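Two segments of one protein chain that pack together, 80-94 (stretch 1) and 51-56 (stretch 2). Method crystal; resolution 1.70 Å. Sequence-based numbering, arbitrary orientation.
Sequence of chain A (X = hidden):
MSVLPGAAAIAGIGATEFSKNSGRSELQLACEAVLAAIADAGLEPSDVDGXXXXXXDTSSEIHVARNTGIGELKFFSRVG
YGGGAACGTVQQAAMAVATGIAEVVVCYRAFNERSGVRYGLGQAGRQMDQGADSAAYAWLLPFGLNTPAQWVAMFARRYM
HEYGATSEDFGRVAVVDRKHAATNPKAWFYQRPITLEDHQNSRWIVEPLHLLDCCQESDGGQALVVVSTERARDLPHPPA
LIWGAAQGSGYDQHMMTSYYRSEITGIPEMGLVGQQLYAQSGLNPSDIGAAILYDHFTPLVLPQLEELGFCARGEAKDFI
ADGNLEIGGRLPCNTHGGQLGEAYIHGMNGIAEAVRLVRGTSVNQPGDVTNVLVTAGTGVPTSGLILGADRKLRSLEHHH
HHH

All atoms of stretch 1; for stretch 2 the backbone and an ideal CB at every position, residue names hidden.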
ATOM      1  N   GLY A  80      -1.943   1.533   4.880  1.00 17.46           N
ATOM      2  CA  GLY A  80      -1.686   2.924   4.552  1.00 18.47           C
ATOM      3  C   GLY A  80      -1.839   3.872   5.732  1.00 19.78           C
ATOM      4  O   GLY A  80      -1.931   3.479   6.897  1.00 18.96           O
ATOM      5  N   TYR A  81      -1.813   5.152   5.396  1.00 17.36           N
ATOM      6  CA  TYR A  81      -2.066   6.273   6.308  1.00 19.02           C
ATOM      7  C   TYR A  81      -0.929   6.442   7.314  1.00 22.79           C
ATOM      8  O   TYR A  81      -1.157   6.741   8.489  1.00 20.68           O
ATOM      9  CB  TYR A  81      -3.421   6.122   7.005  1.00 17.20           C
ATOM     10  CG  TYR A  81      -4.549   5.924   6.015  1.00 17.71           C
ATOM     11  CD1 TYR A  81      -5.044   6.993   5.283  1.00 20.09           C
ATOM     12  CD2 TYR A  81      -5.056   4.649   5.756  1.00 21.91           C
ATOM     13  CE1 TYR A  81      -6.053   6.818   4.337  1.00 20.17           C
ATOM     14  CE2 TYR A  81      -6.062   4.464   4.814  1.00 19.20           C
ATOM     15  CZ  TYR A  81      -6.549   5.554   4.107  1.00 20.09           C
ATOM     16  OH  TYR A  81      -7.549   5.385   3.179  1.00 20.12           O
ATOM     17  N   GLY A  82       0.311   6.310   6.829  1.00 19.25           N
ATOM     18  CA  GLY A  82       1.484   6.591   7.643  1.00 23.04           C
ATOM     19  C   GLY A  82       1.487   5.770   8.918  1.00 21.62           C
ATOM     20  O   GLY A  82       1.138   4.579   8.930  1.00 19.71           O
ATOM     21  N   GLY A  83       1.852   6.424  10.023  1.00 19.53           N
ATOM     22  CA  GLY A  83       1.929   5.740  11.306  1.00 18.53           C
ATOM     23  C   GLY A  83       0.618   5.185  11.823  1.00 18.30           C
ATOM     24  O   GLY A  83       0.636   4.361  12.748  1.00 20.70           O
ATOM     25  N   GLY A  84      -0.516   5.586  11.248  1.00 19.21           N
ATOM     26  CA  GLY A  84      -1.771   4.897  11.558  1.00 17.82           C
ATOM     27  C   GLY A  84      -1.660   3.397  11.376  1.00 20.95           C
ATOM     28  O   GLY A  84      -2.432   2.606  11.941  1.00 20.98           O
ATOM     29  N   ALA A  85      -0.715   2.987  10.529  1.00 19.27           N
ATOM     30  CA  ALA A  85      -0.604   1.604  10.118  1.00 16.96           C
ATOM     31  C   ALA A  85       0.153   0.690  11.078  1.00 18.64           C
ATOM     32  O   ALA A  85       0.119  -0.531  10.891  1.00 19.75           O
ATOM     33  CB  ALA A  85       0.114   1.545   8.756  1.00 19.43           C
ATOM     34  N   ALA A  86       0.871   1.231  12.059  1.00 20.78           N
ATOM     35  CA  ALA A  86       1.874   0.436  12.754  1.00 21.53           C
ATOM     36  C   ALA A  86       1.285  -0.839  13.340  1.00 22.52           C
ATOM     37  O   ALA A  86       1.826  -1.932  13.147  1.00 21.46           O
ATOM     38  CB  ALA A  86       2.530   1.277  13.853  1.00 20.65           C
ATOM     39  N   CYS A  87       0.185  -0.715  14.083  1.00 20.39           N
ATOM     40  CA  CYS A  87      -0.419  -1.894  14.698  1.00 22.78           C
ATOM     41  C   CYS A  87      -1.166  -2.739  13.667  1.00 21.23           C
ATOM     42  O   CYS A  87      -1.251  -3.968  13.811  1.00 22.29           O
ATOM     43  CB  CYS A  87      -1.336  -1.443  15.821  1.00 22.68           C
ATOM     44  SG  CYS A  87      -0.407  -0.805  17.246  1.00 24.68           S
ATOM     45  N   GLY A  88      -1.675  -2.099  12.615  1.00 20.72           N
ATOM     46  CA  GLY A  88      -2.266  -2.831  11.510  1.00 21.12           C
ATOM     47  C   GLY A  88      -1.321  -3.809  10.841  1.00 20.37           C
ATOM     48  O   GLY A  88      -1.757  -4.874  10.388  1.00 19.82           O
ATOM     49  N   THR A  89      -0.017  -3.493  10.780  1.00 21.98           N
ATOM     50  CA  THR A  89       0.896  -4.452  10.161  1.00 20.02           C
ATOM     51  C   THR A  89       0.935  -5.732  10.973  1.00 20.24           C
ATOM     52  O   THR A  89       0.990  -6.842  10.423  1.00 19.53           O
ATOM     53  CB  THR A  89       2.319  -3.897   9.989  1.00 19.90           C
ATOM     54  OG1 THR A  89       2.959  -3.733  11.262  1.00 21.43           O
ATOM     55  CG2 THR A  89       2.328  -2.609   9.177  1.00 20.76           C
ATOM     56  N   VAL A  90       0.851  -5.600  12.300  1.00 23.14           N
ATOM     57  CA  VAL A  90       0.821  -6.774  13.152  1.00 21.23           C
ATOM     58  C   VAL A  90      -0.523  -7.499  13.056  1.00 22.19           C
ATOM     59  O   VAL A  90      -0.560  -8.731  13.097  1.00 23.01           O
ATOM     60  CB  VAL A  90       1.156  -6.378  14.597  1.00 23.77           C
ATOM     61  CG1 VAL A  90       1.013  -7.596  15.528  1.00 23.14           C
ATOM     62  CG2 VAL A  90       2.578  -5.829  14.673  1.00 24.01           C
ATOM     63  N   GLN A  91      -1.641  -6.768  12.941  1.00 20.81           N
ATOM     64  CA  GLN A  91      -2.916  -7.427  12.653  1.00 21.23           C
ATOM     65  C   GLN A  91      -2.818  -8.268  11.389  1.00 21.00           C
ATOM     66  O   GLN A  91      -3.257  -9.426  11.366  1.00 21.31           O
ATOM     67  CB  GLN A  91      -4.057  -6.425  12.510  1.00 22.07           C
ATOM     68  CG  GLN A  91      -5.395  -7.140  12.432  1.00 21.82           C
ATOM     69  CD  GLN A  91      -6.489  -6.256  11.949  1.00 20.03           C
ATOM     70  OE1 GLN A  91      -6.348  -5.606  10.912  1.00 23.65           O
ATOM     71  NE2 GLN A  91      -7.596  -6.219  12.671  1.00 25.03           N
ATOM     72  N   GLN A  92      -2.264  -7.685  10.312  1.00 21.11           N
ATOM     73  CA  GLN A  92      -2.059  -8.424   9.068  1.00 18.98           C
ATOM     74  C   GLN A  92      -1.337  -9.735   9.314  1.00 23.35           C
ATOM     75  O   GLN A  92      -1.786 -10.798   8.870  1.00 22.80           O
ATOM     76  CB  GLN A  92      -1.287  -7.558   8.071  1.00 19.56           C
ATOM     77  CG  GLN A  92      -2.108  -6.483   7.391  1.00 19.04           C
ATOM     78  CD  GLN A  92      -2.956  -7.064   6.277  1.00 18.49           C
ATOM     79  OE1 GLN A  92      -2.472  -7.883   5.489  1.00 21.67           O
ATOM     80  NE2 GLN A  92      -4.215  -6.716   6.245  1.00 20.40           N
ATOM     81  N   ALA A  93      -0.226  -9.675  10.030  1.00 23.45           N
ATOM     82  CA  ALA A  93       0.569 -10.862  10.277  1.00 22.47           C
ATOM     83  C   ALA A  93      -0.212 -11.881  11.094  1.00 20.72           C
ATOM     84  O   ALA A  93      -0.185 -13.079  10.799  1.00 23.19           O
ATOM     85  CB  ALA A  93       1.857 -10.459  10.986  1.00 25.19           C
ATOM     86  N   ALA A  94      -0.902 -11.414  12.131  1.00 23.71           N
ATOM     87  CA  ALA A  94      -1.703 -12.315  12.962  1.00 23.38           C
ATOM     88  C   ALA A  94      -2.803 -12.992  12.158  1.00 24.21           C
ATOM     89  O   ALA A  94      -3.095 -14.172  12.364  1.00 24.33           O
ATOM     90  CB  ALA A  94      -2.309 -11.540  14.132  1.00 23.96           C
ATOM     91  N   UNK A  51       5.843 -10.935   4.670  1.00 21.97           N
ATOM     92  CA  UNK A  51       6.383  -9.611   4.968  1.00 25.78           C
ATOM     93  C   UNK A  51       5.272  -8.575   4.881  1.00 22.20           C
ATOM     94  O   UNK A  51       4.525  -8.555   3.900  1.00 23.65           O
ATOM     95  CB  UNK A  51       7.524  -9.258   4.012  1.00 25.78           C
ATOM     96  N   UNK A  52       5.201  -7.699   5.879  1.00 21.08           N
ATOM     97  CA  UNK A  52       4.199  -6.632   5.933  1.00 20.04           C
ATOM     98  C   UNK A  52       4.911  -5.311   6.215  1.00 18.43           C
ATOM     99  O   UNK A  52       5.771  -5.233   7.096  1.00 20.19           O
ATOM    100  CB  UNK A  52       3.139  -6.920   6.998  1.00 20.04           C
ATOM    101  N   UNK A  53       4.561  -4.260   5.478  1.00 20.55           N
ATOM    102  CA  UNK A  53       5.104  -2.938   5.808  1.00 21.21           C
ATOM    103  C   UNK A  53       4.049  -1.884   5.483  1.00 19.05           C
ATOM    104  O   UNK A  53       2.871  -2.198   5.267  1.00 19.52           O
ATOM    105  CB  UNK A  53       6.402  -2.664   5.045  1.00 21.21           C
ATOM    106  N   UNK A  54       4.465  -0.623   5.522  1.00 19.75           N
ATOM    107  CA  UNK A  54       3.610   0.520   5.241  1.00 19.13           C
ATOM    108  C   UNK A  54       3.563   0.791   3.738  1.00 21.51           C
ATOM    109  O   UNK A  54       4.527   0.532   3.016  1.00 19.40           O
ATOM    110  CB  UNK A  54       4.104   1.757   5.994  1.00 19.13           C
ATOM    111  N   UNK A  55       2.483   1.431   3.284  1.00 19.73           N
ATOM    112  CA  UNK A  55       2.406   1.759   1.852  1.00 18.05           C
ATOM    113  C   UNK A  55       3.601   2.598   1.400  1.00 20.85           C
ATOM    114  O   UNK A  55       4.125   2.402   0.289  1.00 22.09           O
ATOM    115  CB  UNK A  55       1.106   2.507   1.550  1.00 18.05           C
ATOM    116  N   UNK A  56       4.064   3.518   2.245  1.00 21.02           N
ATOM    117  CA  UNK A  56       5.103   4.480   1.870  1.00 24.00           C
ATOM    118  C   UNK A  56       6.516   3.930   1.995  1.00 23.93           C
ATOM    119  O   UNK A  56       7.461   4.603   1.543  1.00 24.01           O
ATOM    120  CB  UNK A  56       4.976   5.736   2.734  1.00 24.00           C
TER

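Positions 51 to 54 form a strand that runs nearly antiparallel to helix 86-94. The angle between their directions is 160°, and the axes approach to 8.0 Å.

Position 51 has extended backbone angles. Its ideal CB has no atom of stretch 1 within 5.5 Å. Stretch 1 therefore sets no preference here. The residue is Leu-51, and it makes no contact with the helix.

At position 52 the CA-to-CB bond points toward the helix. The ideal CB lies 4.0 Å from Thr-89 O and 4.6 Å from Gln-92 CB. Thr-89 O already accepts a bond from Ala-93 N, and the nearby carbon atoms offer an apolar surface. The phi/psi of -130/134 suits a beta-branched residue. Valine, isoleucine, threonine or alanine would be reasonable. The residue is Val-52, with chi1 t. Its CG1 packs 3.6 Å from Thr-89 CB and 3.9 Å from Gln-92 CB.

Position 53 points away, as expected for the alternation of a strand. Stretch 1 leaves its side chain free, so many residues would serve. The residue is Thr-53. Its OG1 is hydrogen-bonded elsewhere in the structure.

Position 54 points sideways. Its ideal CB is 4.9 Å from Ala-85 CB and 5.0 Å from Gly-82 O. The small residues Gly-83, Ala-85 and Ala-86 leave space beside the start of the helix. A long apolar or flat side chain would suit: leucine, methionine or an aromatic. The residue is Phe-54, chi1 m, and it has the largest covered area of stretch 2. The end of its ring comes nearer to stretch 1 than its CB direction suggests. Ala-85 CB sits over one face, 4.0 Å from the centroid of the Phe-54 ring and only 5° off the normal, a CH-pi contact. Phe-54 CZ lies 3.7 Å from Ala-86 CA and 4.0 Å from Ala-86 CB. Phe-54 CE2 is 3.4 Å from Gly-82 O and 3.9 Å from Gly-83 CA, while Phe-54 CD1 is 3.8 Å from Thr-89 CG2.

Position 55 has left the strand, with phi/psi of -57/-38. Its ideal CB points toward stretch 1, 4.1 Å from Gly-80 CA. The close backbone favours a small residue such as serine, alanine or threonine. The residue is Thr-55, chi1 p. Its OG1 lies 3.3 Å from Gly-80 CA, a contact without a hydrogen bond.

Position 56 points toward stretch 1 but meets nothing within 5.5 Å. Many residues would fit. The residue is Ala-56, which stays clear of stretch 1.

Stretch 2 (51-56) LVTFTA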
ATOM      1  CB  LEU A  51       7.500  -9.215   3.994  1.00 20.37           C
ATOM      2  CG  LEU A  51       8.842  -9.942   4.164  1.00 24.32           C
ATOM      3  CD1 LEU A  51       9.840  -9.540   3.068  1.00 25.46           C
ATOM      4  CD2 LEU A  51       9.459  -9.709   5.534  1.00 23.06           C
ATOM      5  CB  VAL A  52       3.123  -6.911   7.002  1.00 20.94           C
ATOM      6  CG1 VAL A  52       2.041  -5.852   6.932  1.00 23.22           C
ATOM      7  CG2 VAL A  52       2.499  -8.328   6.813  1.00 20.84           C
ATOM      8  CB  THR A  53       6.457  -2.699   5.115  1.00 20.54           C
ATOM      9  OG1 THR A  53       7.024  -1.467   5.562  1.00 20.78           O
ATOM     10  CG2 THR A  53       6.340  -2.660   3.612  1.00 19.96           C
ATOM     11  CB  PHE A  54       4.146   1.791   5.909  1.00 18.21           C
ATOM     12  CG  PHE A  54       4.108   1.817   7.443  1.00 20.40           C
ATOM     13  CD1 PHE A  54       4.127   0.652   8.240  1.00 21.13           C
ATOM     14  CD2 PHE A  54       4.122   3.057   8.076  1.00 20.56           C
ATOM     15  CE1 PHE A  54       4.154   0.755   9.631  1.00 21.63           C
ATOM     16  CE2 PHE A  54       4.140   3.154   9.484  1.00 22.21           C
ATOM     17  CZ  PHE A  54       4.132   2.017  10.239  1.00 20.12           C
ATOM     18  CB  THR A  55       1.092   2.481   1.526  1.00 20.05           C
ATOM     19  OG1 THR A  55       0.858   3.519   2.483  1.00 25.63           O
ATOM     20  CG2 THR A  55      -0.029   1.553   1.615  1.00 15.45           C
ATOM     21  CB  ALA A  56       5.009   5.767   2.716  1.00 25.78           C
TER
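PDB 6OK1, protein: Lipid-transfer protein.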